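Local coordinates for ribosomal RNA processing protein 6 (Trypanosoma brucei brucei, PDB 4NLB) that probably acts as a 3'-5' exoribonuclease that trims and degrades RNA in the nucleus in association with the exosome, at residues Lys46-Pro51 against Ile166-Asp171; Gly107-Met112 against Val155-Lys160; Phe187-Phe192 against Leu227-Arg232; Asn300-Ala305 against Ala315-Ser320. All coordinates share one frame; numbering follows the deposited sequence.

Contact 1: residues Lys46-Pro51 against Ile166-Asp171; sequences KAVSVP and IVNLFD
N168 carries this contact, reaching from the bend just before strand 169-171 to the extended run that follows helix 42-47. Its left-handed backbone (phi 71°) aims CB at V48-P51, and a chi1 of -83° then places the amide beside S49 O. Beyond CB, the amide carbon CG lies 4.0 Å from P51 CD. The two branches then meet different neighbours. OD1 rests against the backbone of the opposing run, 3.8 Å from V50 CA. ND2 donates a nearly straight hydrogen bond to S49 O, with an N168 ND2-S49 O distance of 3.1 Å and an N-H...O angle of 167°. The acceptor lies in the amide plane, whereas the donor stands above the plane of the S49 carbonyl. Two carbons of 46-51 flank this nitrogen: V48 CG1 is 3.5 Å from N168 ND2, and P51 CD is 3.6 Å from it. V48 CG1 also packs on V167 CG1 at 3.6 Å, the two side chains crossing at about a right angle. A second bond from N168 ND2 goes to P142 O. The S49 bond ties 46-51 to the turn leading into the outermost strand 169-171, and the P142 bond ties that turn to a neighbouring loop. Two acceptors at the same end of the amide argue against its being flipped, and the buried NH2 group is satisfied by two backbone carbonyls.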
loop_
_atom_site.group_PDB
_atom_site.type_symbol
_atom_site.label_atom_id
_atom_site.label_comp_id
_atom_site.label_asym_id
_atom_site.label_seq_id
_atom_site.Cartn_x
_atom_site.Cartn_y
_atom_site.Cartn_z
ATOM N N LYS A 46 -11.912 6.254 18.364
ATOM C CA LYS A 46 -12.900 5.612 19.257
ATOM C C LYS A 46 -13.878 6.604 19.875
ATOM O O LYS A 46 -14.976 6.204 20.227
ATOM C CB LYS A 46 -12.216 4.802 20.361
ATOM C CG LYS A 46 -11.602 3.505 19.865
ATOM C CD LYS A 46 -10.508 2.993 20.778
ATOM C CE LYS A 46 -9.672 2.001 20.001
ATOM N NZ LYS A 46 -8.470 1.566 20.745
ATOM N N ALA A 47 -13.487 7.883 20.018
ATOM C CA ALA A 47 -14.306 8.958 20.596
ATOM C C ALA A 47 -15.150 9.729 19.567
ATOM O O ALA A 47 -15.957 10.578 19.949
ATOM C CB ALA A 47 -13.414 9.931 21.349
ATOM N N VAL A 48 -14.949 9.453 18.271
ATOM C CA VAL A 48 -15.625 10.151 17.175
ATOM C C VAL A 48 -16.765 9.324 16.606
ATOM O O VAL A 48 -16.589 8.144 16.267
ATOM C CB VAL A 48 -14.620 10.639 16.081
ATOM C CG1 VAL A 48 -15.308 10.917 14.750
ATOM C CG2 VAL A 48 -13.865 11.874 16.555
ATOM N N SER A 49 -17.941 9.968 16.507
ATOM C CA SER A 49 -19.146 9.383 15.932
ATOM C C SER A 49 -19.273 9.751 14.455
ATOM O O SER A 49 -18.629 10.690 13.969
ATOM C CB SER A 49 -20.389 9.807 16.708
ATOM O OG SER A 49 -20.439 11.214 16.846
ATOM N N VAL A 50 -20.095 8.972 13.742
ATOM C CA VAL A 50 -20.394 9.128 12.321
ATOM C C VAL A 50 -21.288 10.360 12.204
ATOM O O VAL A 50 -22.169 10.521 13.050
ATOM C CB VAL A 50 -21.091 7.851 11.768
ATOM C CG1 VAL A 50 -21.357 7.964 10.273
ATOM C CG2 VAL A 50 -20.275 6.598 12.072
ATOM N N PRO A 51 -21.060 11.274 11.229
ATOM C CA PRO A 51 -21.952 12.451 11.122
ATOM C C PRO A 51 -23.380 11.979 10.890
ATOM O O PRO A 51 -23.603 11.165 10.007
ATOM C CB PRO A 51 -21.375 13.261 9.943
ATOM C CG PRO A 51 -19.990 12.708 9.729
ATOM C CD PRO A 51 -20.045 11.265 10.153
ATOM N N ILE A 166 -7.044 8.153 9.146
ATOM C CA ILE A 166 -8.417 8.426 8.730
ATOM C C ILE A 166 -9.431 8.409 9.875
ATOM O O ILE A 166 -9.608 7.386 10.545
ATOM C CB ILE A 166 -8.887 7.504 7.572
ATOM C CG1 ILE A 166 -7.772 7.205 6.561
ATOM C CG2 ILE A 166 -10.139 8.070 6.886
ATOM C CD1 ILE A 166 -7.834 5.811 6.055
ATOM N N VAL A 167 -10.119 9.553 10.058
ATOM C CA VAL A 167 -11.202 9.704 11.013
ATOM C C VAL A 167 -12.481 9.740 10.144
ATOM O O VAL A 167 -12.604 10.586 9.259
ATOM C CB VAL A 167 -11.039 10.952 11.933
ATOM C CG1 VAL A 167 -12.246 11.118 12.851
ATOM C CG2 VAL A 167 -9.755 10.864 12.759
ATOM N N ASN A 168 -13.388 8.778 10.360
ATOM C CA ASN A 168 -14.646 8.581 9.640
ATOM C C ASN A 168 -14.426 8.088 8.209
ATOM O O ASN A 168 -14.939 8.649 7.238
ATOM C CB ASN A 168 -15.613 9.772 9.725
ATOM C CG ASN A 168 -16.409 9.717 11.011
ATOM O OD1 ASN A 168 -16.651 8.645 11.586
ATOM N ND2 ASN A 168 -16.783 10.862 11.530
ATOM N N LEU A 169 -13.724 6.945 8.124
ATOM C CA LEU A 169 -13.507 6.176 6.929
ATOM C C LEU A 169 -14.783 5.373 6.677
ATOM O O LEU A 169 -15.404 4.864 7.624
ATOM C CB LEU A 169 -12.335 5.196 7.149
ATOM C CG LEU A 169 -12.189 3.977 6.203
ATOM C CD1 LEU A 169 -11.791 4.405 4.804
ATOM C CD2 LEU A 169 -11.167 3.019 6.718
ATOM N N PHE A 170 -15.161 5.255 5.391
ATOM C CA PHE A 170 -16.236 4.392 4.962
ATOM C C PHE A 170 -15.694 3.577 3.808
ATOM O O PHE A 170 -15.356 4.133 2.764
ATOM C CB PHE A 170 -17.518 5.150 4.579
ATOM C CG PHE A 170 -18.664 4.237 4.176
ATOM C CD1 PHE A 170 -18.738 3.709 2.892
ATOM C CD2 PHE A 170 -19.662 3.910 5.082
ATOM C CE1 PHE A 170 -19.803 2.892 2.517
ATOM C CE2 PHE A 170 -20.719 3.079 4.712
ATOM C CZ PHE A 170 -20.790 2.584 3.430
ATOM N N ASP A 171 -15.593 2.251 4.013
ATOM C CA ASP A 171 -15.111 1.311 3.004
ATOM C C ASP A 171 -16.290 0.749 2.206
ATOM O O ASP A 171 -17.176 0.112 2.778
ATOM C CB ASP A 171 -14.291 0.190 3.654
ATOM C CG ASP A 171 -13.484 -0.655 2.683
ATOM O OD1 ASP A 171 -13.896 -0.784 1.520
ATOM O OD2 ASP A 171 -12.452 -1.201 3.095
#

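Contact 2: residues Gly107-Met112 against Val155-Lys160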
loop_
_atom_site.group_PDB
_atom_site.type_symbol
_atom_site.label_atom_id
_atom_site.label_comp_id
_atom_site.label_asym_id
_atom_site.label_seq_id
_atom_site.Cartn_x
_atom_site.Cartn_y
_atom_site.Cartn_z
ATOM N N GLY A 107 8.085 -0.975 0.427
ATOM C CA GLY A 107 7.234 -0.413 -0.613
ATOM C C GLY A 107 6.870 1.013 -0.258
ATOM O O GLY A 107 7.013 1.417 0.897
ATOM N N PHE A 108 6.430 1.800 -1.233
ATOM C CA PHE A 108 6.048 3.192 -0.966
ATOM C C PHE A 108 4.871 3.639 -1.831
ATOM O O PHE A 108 4.739 3.174 -2.972
ATOM C CB PHE A 108 7.246 4.150 -1.136
ATOM C CG PHE A 108 7.980 4.005 -2.447
ATOM C CD1 PHE A 108 7.530 4.652 -3.592
ATOM C CD2 PHE A 108 9.152 3.257 -2.527
ATOM C CE1 PHE A 108 8.222 4.526 -4.798
ATOM C CE2 PHE A 108 9.846 3.142 -3.725
ATOM C CZ PHE A 108 9.375 3.766 -4.853
ATOM N N THR A 109 4.035 4.558 -1.297
ATOM C CA THR A 109 2.892 5.104 -2.038
ATOM C C THR A 109 3.443 5.979 -3.190
ATOM O O THR A 109 4.364 6.785 -2.994
ATOM C CB THR A 109 1.918 5.851 -1.114
ATOM O OG1 THR A 109 1.551 5.003 -0.030
ATOM C CG2 THR A 109 0.674 6.284 -1.813
ATOM N N CYS A 110 2.882 5.781 -4.385
ATOM C CA CYS A 110 3.271 6.473 -5.589
ATOM C C CYS A 110 2.349 7.600 -5.987
ATOM O O CYS A 110 2.816 8.646 -6.442
ATOM C CB CYS A 110 3.417 5.466 -6.711
ATOM S SG CYS A 110 4.938 4.513 -6.622
ATOM N N LEU A 111 1.037 7.375 -5.870
ATOM C CA LEU A 111 0.037 8.341 -6.277
ATOM C C LEU A 111 -1.189 8.254 -5.379
ATOM O O LEU A 111 -1.536 7.172 -4.886
ATOM C CB LEU A 111 -0.368 7.977 -7.701
ATOM C CG LEU A 111 -0.451 9.061 -8.761
ATOM C CD1 LEU A 111 0.799 9.939 -8.820
ATOM C CD2 LEU A 111 -0.718 8.437 -10.102
ATOM N N MET A 112 -1.847 9.406 -5.188
ATOM C CA MET A 112 -3.094 9.523 -4.446
ATOM C C MET A 112 -4.142 10.174 -5.338
ATOM O O MET A 112 -3.922 11.251 -5.883
ATOM C CB MET A 112 -2.924 10.311 -3.135
ATOM C CG MET A 112 -4.214 10.395 -2.338
ATOM S SD MET A 112 -4.155 11.532 -0.940
ATOM C CE MET A 112 -3.436 10.443 0.267
ATOM N N VAL A 155 -4.872 2.083 4.316
ATOM C CA VAL A 155 -4.791 2.520 5.715
ATOM C C VAL A 155 -3.334 2.424 6.229
ATOM O O VAL A 155 -2.831 3.354 6.852
ATOM C CB VAL A 155 -5.818 1.733 6.575
ATOM C CG1 VAL A 155 -5.514 1.827 8.066
ATOM C CG2 VAL A 155 -7.226 2.220 6.293
ATOM N N ARG A 156 -2.664 1.318 5.909
ATOM C CA ARG A 156 -1.288 1.030 6.312
ATOM C C ARG A 156 -0.272 1.866 5.526
ATOM O O ARG A 156 0.684 2.378 6.109
ATOM C CB ARG A 156 -1.011 -0.485 6.202
ATOM C CG ARG A 156 -1.787 -1.284 7.235
ATOM C CD ARG A 156 -1.803 -2.761 6.901
ATOM N NE ARG A 156 -2.815 -3.479 7.683
ATOM C CZ ARG A 156 -2.546 -4.441 8.563
ATOM N NH1 ARG A 156 -1.289 -4.823 8.781
ATOM N NH2 ARG A 156 -3.528 -5.031 9.227
ATOM N N TRP A 157 -0.513 2.033 4.216
ATOM C CA TRP A 157 0.323 2.811 3.303
ATOM C C TRP A 157 0.357 4.281 3.736
ATOM O O TRP A 157 1.432 4.882 3.788
ATOM C CB TRP A 157 -0.197 2.685 1.866
ATOM C CG TRP A 157 -0.146 1.302 1.260
ATOM C CD1 TRP A 157 0.497 0.202 1.751
ATOM C CD2 TRP A 157 -0.718 0.905 0.005
ATOM N NE1 TRP A 157 0.355 -0.855 0.882
ATOM C CE2 TRP A 157 -0.407 -0.457 -0.186
ATOM C CE3 TRP A 157 -1.487 1.568 -0.973
ATOM C CZ2 TRP A 157 -0.813 -1.166 -1.331
ATOM C CZ3 TRP A 157 -1.929 0.854 -2.078
ATOM C CH2 TRP A 157 -1.588 -0.493 -2.255
ATOM N N LEU A 158 -0.817 4.836 4.119
ATOM C CA LEU A 158 -0.937 6.226 4.568
ATOM C C LEU A 158 -0.064 6.496 5.804
ATOM O O LEU A 158 0.584 7.539 5.886
ATOM C CB LEU A 158 -2.403 6.577 4.846
ATOM C CG LEU A 158 -3.330 6.757 3.622
ATOM C CD1 LEU A 158 -4.776 7.040 4.067
ATOM C CD2 LEU A 158 -2.793 7.830 2.677
ATOM N N GLN A 159 -0.011 5.519 6.724
ATOM C CA GLN A 159 0.774 5.555 7.949
ATOM C C GLN A 159 2.256 5.381 7.645
ATOM O O GLN A 159 3.046 6.209 8.068
ATOM C CB GLN A 159 0.326 4.462 8.918
ATOM C CG GLN A 159 -1.112 4.580 9.345
ATOM C CD GLN A 159 -1.541 3.405 10.189
ATOM O OE1 GLN A 159 -0.736 2.755 10.878
ATOM N NE2 GLN A 159 -2.827 3.134 10.181
ATOM N N LYS A 160 2.632 4.311 6.927
ATOM C CA LYS A 160 4.028 4.030 6.557
ATOM C C LYS A 160 4.690 5.229 5.861
ATOM O O LYS A 160 5.716 5.729 6.318
ATOM C CB LYS A 160 4.075 2.784 5.658
ATOM C CG LYS A 160 5.411 2.495 5.000
ATOM C CD LYS A 160 5.213 2.133 3.550
ATOM C CE LYS A 160 4.790 0.717 3.336
ATOM N NZ LYS A 160 4.051 0.538 2.064
#
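W157 is the first residue of 155-160 to meet the strand, laying its CB 3.5 Å from T109 OG1. That hydroxyl has its polar partner further along the same helix, in D161 OD2, so W157 contributes a carbon neighbour to a hydrogen-bonded group. The W157 indole itself stacks with H99. One residue on, L158 CD2 touches M112 CE at 3.6 Å. The M112 side chain starts out extended and bends at chi3 (-85°), which brings the methyl across the leucine at about a right angle. These contacts belong to the alpha/beta core of the RNase H-like exonuclease domain, where helix 152-162 lies across the mixed sheet: the axes of the two segments approach to 8.1 Å at an angle of 102°. Between T109 and M112 the strand carries a classic beta bulge, C110 and L111 both facing E98. Q159 turns from the strand to bond the backbone of E263 and Y265. In K160, bends at chi2 and chi3 curl the chain over the carbonyl of G107, with K160 CD 3.3 Å from G107 O. K160 NZ, also 3.3 Å from G107 O, makes a weak hydrogen bond there and another weak one to Q106 O.

Contact 3: residues Phe187-Phe192 against Leu227-Arg232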
loop_
_atom_site.group_PDB
_atom_site.type_symbol
_atom_site.label_atom_id
_atom_site.label_comp_id
_atom_site.label_asym_id
_atom_site.label_seq_id
_atom_site.Cartn_x
_atom_site.Cartn_y
_atom_site.Cartn_z
ATOM N N PHE A 187 -16.328 -4.379 -10.161
ATOM C CA PHE A 187 -17.708 -4.835 -9.984
ATOM C C PHE A 187 -18.640 -3.674 -9.571
ATOM O O PHE A 187 -19.636 -3.444 -10.255
ATOM C CB PHE A 187 -17.820 -6.054 -9.015
ATOM C CG PHE A 187 -19.258 -6.336 -8.651
ATOM C CD1 PHE A 187 -20.097 -7.012 -9.535
ATOM C CD2 PHE A 187 -19.814 -5.808 -7.491
ATOM C CE1 PHE A 187 -21.452 -7.199 -9.241
ATOM C CE2 PHE A 187 -21.174 -5.991 -7.204
ATOM C CZ PHE A 187 -21.978 -6.704 -8.072
ATOM N N ALA A 188 -18.328 -2.956 -8.464
ATOM C CA ALA A 188 -19.138 -1.837 -7.957
ATOM C C ALA A 188 -19.423 -0.757 -9.035
ATOM O O ALA A 188 -20.578 -0.357 -9.225
ATOM C CB ALA A 188 -18.467 -1.207 -6.738
ATOM N N VAL A 189 -18.372 -0.338 -9.768
ATOM C CA VAL A 189 -18.473 0.676 -10.836
ATOM C C VAL A 189 -19.305 0.135 -12.026
ATOM O O VAL A 189 -20.065 0.889 -12.627
ATOM C CB VAL A 189 -17.081 1.235 -11.234
ATOM C CG1 VAL A 189 -17.167 2.179 -12.436
ATOM C CG2 VAL A 189 -16.435 1.950 -10.047
ATOM N N ASP A 190 -19.243 -1.168 -12.301
ATOM C CA ASP A 190 -20.059 -1.742 -13.366
ATOM C C ASP A 190 -21.521 -1.957 -12.952
ATOM O O ASP A 190 -22.415 -1.719 -13.761
ATOM C CB ASP A 190 -19.438 -3.039 -13.895
ATOM C CG ASP A 190 -20.178 -3.636 -15.069
ATOM O OD1 ASP A 190 -20.641 -2.855 -15.940
ATOM O OD2 ASP A 190 -20.303 -4.889 -15.120
ATOM N N HIS A 191 -21.762 -2.445 -11.718
ATOM C CA HIS A 191 -23.098 -2.733 -11.201
ATOM C C HIS A 191 -23.955 -1.452 -11.020
ATOM O O HIS A 191 -25.152 -1.488 -11.297
ATOM C CB HIS A 191 -22.993 -3.561 -9.904
ATOM C CG HIS A 191 -24.302 -3.895 -9.252
ATOM N ND1 HIS A 191 -25.061 -4.969 -9.668
ATOM C CD2 HIS A 191 -24.922 -3.308 -8.204
ATOM C CE1 HIS A 191 -26.123 -4.991 -8.882
ATOM N NE2 HIS A 191 -26.086 -4.013 -7.984
ATOM N N PHE A 192 -23.346 -0.334 -10.584
ATOM C CA PHE A 192 -24.069 0.918 -10.360
ATOM C C PHE A 192 -23.939 1.959 -11.474
ATOM O O PHE A 192 -24.916 2.650 -11.749
ATOM C CB PHE A 192 -23.685 1.550 -9.020
ATOM C CG PHE A 192 -23.936 0.701 -7.800
ATOM C CD1 PHE A 192 -25.228 0.482 -7.336
ATOM C CD2 PHE A 192 -22.877 0.166 -7.077
ATOM C CE1 PHE A 192 -25.458 -0.277 -6.186
ATOM C CE2 PHE A 192 -23.110 -0.602 -5.925
ATOM C CZ PHE A 192 -24.397 -0.809 -5.485
ATOM N N LEU A 227 -18.091 8.125 -5.187
ATOM C CA LEU A 227 -19.077 8.810 -4.329
ATOM C C LEU A 227 -20.524 8.472 -4.723
ATOM O O LEU A 227 -21.406 8.457 -3.868
ATOM C CB LEU A 227 -18.840 10.340 -4.239
ATOM C CG LEU A 227 -17.525 10.781 -3.550
ATOM C CD1 LEU A 227 -17.311 12.260 -3.692
ATOM C CD2 LEU A 227 -17.501 10.385 -2.070
ATOM N N TYR A 228 -20.748 8.144 -5.998
ATOM C CA TYR A 228 -22.054 7.716 -6.489
ATOM C C TYR A 228 -22.334 6.297 -5.972
ATOM O O TYR A 228 -23.451 5.999 -5.521
ATOM C CB TYR A 228 -22.105 7.752 -8.034
ATOM C CG TYR A 228 -23.405 7.230 -8.594
ATOM C CD1 TYR A 228 -24.543 8.027 -8.622
ATOM C CD2 TYR A 228 -23.509 5.923 -9.060
ATOM C CE1 TYR A 228 -25.750 7.548 -9.119
ATOM C CE2 TYR A 228 -24.715 5.426 -9.553
ATOM C CZ TYR A 228 -25.832 6.247 -9.587
ATOM O OH TYR A 228 -27.009 5.775 -10.099
ATOM N N VAL A 229 -21.307 5.430 -6.041
ATOM C CA VAL A 229 -21.373 4.047 -5.560
ATOM C C VAL A 229 -21.713 4.106 -4.053
ATOM O O VAL A 229 -22.596 3.382 -3.597
ATOM C CB VAL A 229 -20.043 3.309 -5.863
ATOM C CG1 VAL A 229 -19.955 1.977 -5.128
ATOM C CG2 VAL A 229 -19.837 3.131 -7.372
ATOM N N TYR A 230 -21.086 5.058 -3.330
ATOM C CA TYR A 230 -21.283 5.318 -1.910
ATOM C C TYR A 230 -22.744 5.663 -1.594
ATOM O O TYR A 230 -23.314 5.075 -0.673
ATOM C CB TYR A 230 -20.303 6.408 -1.435
ATOM C CG TYR A 230 -20.586 6.967 -0.055
ATOM C CD1 TYR A 230 -20.435 6.179 1.086
ATOM C CD2 TYR A 230 -20.926 8.307 0.119
ATOM C CE1 TYR A 230 -20.616 6.712 2.362
ATOM C CE2 TYR A 230 -21.130 8.845 1.390
ATOM C CZ TYR A 230 -20.983 8.042 2.506
ATOM O OH TYR A 230 -21.218 8.568 3.750
ATOM N N ASP A 231 -23.357 6.562 -2.392
ATOM C CA ASP A 231 -24.763 6.973 -2.277
ATOM C C ASP A 231 -25.686 5.775 -2.462
ATOM O O ASP A 231 -26.568 5.540 -1.641
ATOM C CB ASP A 231 -25.091 8.053 -3.336
ATOM C CG ASP A 231 -24.508 9.428 -3.058
ATOM O OD1 ASP A 231 -23.909 9.617 -1.966
ATOM O OD2 ASP A 231 -24.666 10.322 -3.917
ATOM N N ARG A 232 -25.431 4.987 -3.519
ATOM C CA ARG A 232 -26.188 3.791 -3.890
ATOM C C ARG A 232 -26.114 2.706 -2.839
ATOM O O ARG A 232 -27.149 2.132 -2.484
ATOM C CB ARG A 232 -25.749 3.297 -5.279
ATOM C CG ARG A 232 -26.167 4.284 -6.396
ATOM C CD ARG A 232 -27.665 4.283 -6.710
ATOM N NE ARG A 232 -28.107 2.940 -7.071
ATOM C CZ ARG A 232 -27.986 2.410 -8.285
ATOM N NH1 ARG A 232 -27.485 3.132 -9.285
ATOM N NH2 ARG A 232 -28.368 1.154 -8.510
#
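A helix-on-helix crossing in the exonuclease domain brings F192 of helix 185-193 against V229 and R232 of helix 226-239. The axes of the two segments pass 9.9 Å apart at 70°. F192 is held between two side chains: R232 CB sits over one face as a CH-pi contact, 4.0 Å from the centroid of the F192 ring, while H191, its neighbour in sequence, sets the edge of its imidazole over the other face, CD2 above the ring centre. From CB the arginine doubles back, through chi2 -73° and chi3 -57°, and so meets the same ring twice. Its guanidinium stands almost perpendicular to the phenyl, taking the ring's edge against its face, with F192 CD1 3.4 Å from R232 NH2. The group's rotation is steadied within its own helix, where R232 NH1 donates to Y228 OH at 2.8 Å, close to the guanidinium plane. The tyrosine in turn presents its edge to the phenylalanine backbone, Y228 CE2 lying 3.5 Å from F192 O. Beside this polar group the packing is apolar: V229 CG1 packs between A188 and F192, 3.9 Å from A188 CB and 4.0 Å from F192 CD2. Y230 packs on strands 92-100 and 145-148. Helix 185-193 therefore adds to a helix that itself covers the sheet, a layering that suits the alpha/beta fold of RNase H-like 3'-5' exonucleases.

Contact 4: residues Asn300-Ala305 against Ala315-Ser320; sequences NWRDMA and AVMHIS
R302 and M317 supply the polar part of this contact. R302 NH1 donates to M317 O at 2.7 Å with an N-H...O angle of 156°, approaching nearly along the C=O axis while the oxygen lies in the guanidinium plane. The acceptor belongs to the short link between helix 313-316 and helix 319-328, where M317 has already left helical geometry, so the arginine reaches a peptide group at the break. An extended start and a single bend at chi3 (66°) turn its tip onto that carbonyl. Capping adds a second polar element in the same link: H318, the N-cap of helix 319-328, accepts a hydrogen bond from S320 N at ND1, with an S320 N-H318 ND1 distance of 2.9 Å. Apolar contact centres on V316, whose CG1 lies 3.9 Å from W301 CZ3 and 4.1 Å from A305 CB. The arginine's methylenes join this carbon surface, R302 CD resting 3.8 Å from M317 CB. Further out, I319 CD1 sits over a face of the guanidinium, 3.9 Å from R302 NH2. W301 also packs on L354 and I357 of helix 351-364, and C321 in helix 319-328 forms a disulfide with C340. Helices packed round a buried aromatic and joined by short turns are in keeping with the all-helical HRDC domain, to which both segments belong.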
loop_
_atom_site.group_PDB
_atom_site.type_symbol
_atom_site.label_atom_id
_atom_site.label_comp_id
_atom_site.label_asym_id
_atom_site.label_seq_id
_atom_site.Cartn_x
_atom_site.Cartn_y
_atom_site.Cartn_z
ATOM N N ASN A 300 17.299 -16.081 4.337
ATOM C CA ASN A 300 17.513 -15.105 5.396
ATOM C C ASN A 300 18.553 -14.089 4.966
ATOM O O ASN A 300 18.384 -12.890 5.259
ATOM C CB ASN A 300 17.865 -15.777 6.713
ATOM C CG ASN A 300 16.728 -16.539 7.370
ATOM O OD1 ASN A 300 15.568 -16.515 6.938
ATOM N ND2 ASN A 300 17.042 -17.260 8.437
ATOM N N TRP A 301 19.587 -14.542 4.203
ATOM C CA TRP A 301 20.591 -13.628 3.632
ATOM C C TRP A 301 19.877 -12.661 2.666
ATOM O O TRP A 301 20.094 -11.452 2.733
ATOM C CB TRP A 301 21.714 -14.370 2.862
ATOM C CG TRP A 301 22.619 -13.399 2.146
ATOM C CD1 TRP A 301 23.657 -12.705 2.693
ATOM C CD2 TRP A 301 22.426 -12.858 0.825
ATOM N NE1 TRP A 301 24.167 -11.818 1.773
ATOM C CE2 TRP A 301 23.417 -11.876 0.626
ATOM C CE3 TRP A 301 21.538 -13.145 -0.232
ATOM C CZ2 TRP A 301 23.536 -11.165 -0.577
ATOM C CZ3 TRP A 301 21.648 -12.432 -1.419
ATOM C CH2 TRP A 301 22.640 -11.457 -1.584
ATOM N N ARG A 302 19.023 -13.225 1.779
ATOM C CA ARG A 302 18.261 -12.528 0.742
ATOM C C ARG A 302 17.459 -11.395 1.341
ATOM O O ARG A 302 17.513 -10.271 0.832
ATOM C CB ARG A 302 17.361 -13.523 -0.027
ATOM C CG ARG A 302 16.816 -12.970 -1.321
ATOM C CD ARG A 302 15.876 -13.935 -2.017
ATOM N NE ARG A 302 14.653 -14.143 -1.247
ATOM C CZ ARG A 302 13.434 -14.230 -1.762
ATOM N NH1 ARG A 302 13.246 -14.107 -3.067
ATOM N NH2 ARG A 302 12.389 -14.420 -0.973
ATOM N N ASP A 303 16.770 -11.677 2.455
ATOM C CA ASP A 303 15.978 -10.697 3.172
ATOM C C ASP A 303 16.842 -9.579 3.769
ATOM O O ASP A 303 16.506 -8.416 3.587
ATOM C CB ASP A 303 15.076 -11.363 4.206
ATOM C CG ASP A 303 14.130 -10.365 4.825
ATOM O OD1 ASP A 303 14.527 -9.706 5.793
ATOM O OD2 ASP A 303 12.995 -10.242 4.334
ATOM N N MET A 304 17.971 -9.925 4.405
ATOM C CA MET A 304 18.934 -8.973 4.976
ATOM C C MET A 304 19.494 -8.029 3.857
ATOM O O MET A 304 19.533 -6.810 4.043
ATOM C CB MET A 304 20.052 -9.745 5.705
ATOM C CG MET A 304 21.252 -8.912 6.096
ATOM S SD MET A 304 22.788 -9.883 6.021
ATOM C CE MET A 304 23.374 -9.484 4.342
ATOM N N ALA A 305 19.893 -8.610 2.701
ATOM C CA ALA A 305 20.417 -7.885 1.551
ATOM C C ALA A 305 19.360 -6.951 0.958
ATOM O O ALA A 305 19.685 -5.827 0.590
ATOM C CB ALA A 305 20.916 -8.864 0.498
ATOM N N ALA A 315 13.563 -8.796 -5.924
ATOM C CA ALA A 315 14.451 -7.979 -6.752
ATOM C C ALA A 315 15.924 -8.352 -6.470
ATOM O O ALA A 315 16.799 -8.163 -7.321
ATOM C CB ALA A 315 14.214 -6.495 -6.487
ATOM N N VAL A 316 16.189 -8.845 -5.261
ATOM C CA VAL A 316 17.526 -9.272 -4.866
ATOM C C VAL A 316 17.850 -10.629 -5.539
ATOM O O VAL A 316 18.893 -10.763 -6.154
ATOM C CB VAL A 316 17.668 -9.290 -3.315
ATOM C CG1 VAL A 316 18.938 -10.015 -2.862
ATOM C CG2 VAL A 316 17.651 -7.866 -2.782
ATOM N N MET A 317 16.922 -11.591 -5.467
ATOM C CA MET A 317 17.063 -12.940 -6.012
ATOM C C MET A 317 15.672 -13.614 -6.118
ATOM O O MET A 317 14.862 -13.505 -5.207
ATOM C CB MET A 317 18.037 -13.718 -5.089
ATOM C CG MET A 317 17.929 -15.205 -5.099
ATOM S SD MET A 317 18.883 -15.941 -3.735
ATOM C CE MET A 317 20.524 -15.774 -4.340
ATOM N N HIS A 318 15.398 -14.291 -7.239
ATOM C CA HIS A 318 14.155 -15.038 -7.442
ATOM C C HIS A 318 14.158 -16.211 -6.442
ATOM O O HIS A 318 15.215 -16.744 -6.115
ATOM C CB HIS A 318 14.079 -15.576 -8.879
ATOM C CG HIS A 318 12.732 -16.114 -9.271
ATOM N ND1 HIS A 318 12.174 -17.220 -8.643
ATOM C CD2 HIS A 318 11.896 -15.710 -10.257
ATOM C CE1 HIS A 318 11.006 -17.418 -9.229
ATOM N NE2 HIS A 318 10.799 -16.544 -10.213
ATOM N N ILE A 319 12.978 -16.591 -5.955
ATOM C CA ILE A 319 12.788 -17.675 -4.992
ATOM C C ILE A 319 13.335 -19.028 -5.512
ATOM O O ILE A 319 13.870 -19.811 -4.725
ATOM C CB ILE A 319 11.295 -17.733 -4.550
ATOM C CG1 ILE A 319 11.098 -18.598 -3.281
ATOM C CG2 ILE A 319 10.356 -18.153 -5.690
ATOM C CD1 ILE A 319 11.808 -18.097 -2.001
ATOM N N SER A 320 13.223 -19.276 -6.835
ATOM C CA SER A 320 13.714 -20.486 -7.496
ATOM C C SER A 320 15.229 -20.563 -7.380
ATOM O O SER A 320 15.778 -21.661 -7.358
ATOM C CB SER A 320 13.302 -20.501 -8.963
ATOM O OG SER A 320 13.859 -19.387 -9.639
#

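In the fold
Contact 2 lies near the centre of the chain and is nested within the long loop closed by contact 1; contacts 3 and 4 follow in series. Contacts 1 and 2 both reach the mixed sheet, while contact 3 lies between helices, one of which packs on that sheet. Helix 152-162 of contact 2 runs on to strand 169-171 of contact 1, and I166 packs on V155 and L158. F170 of contact 1 meets Y230 of contact 3 edge-to-face, joining centres about 21 Å apart. Contact 4, its centre about 23 Å from that of contact 2, belongs to the helical HRDC domain, which touches the sheet-based nuclease domain, for instance through D303 and Y105.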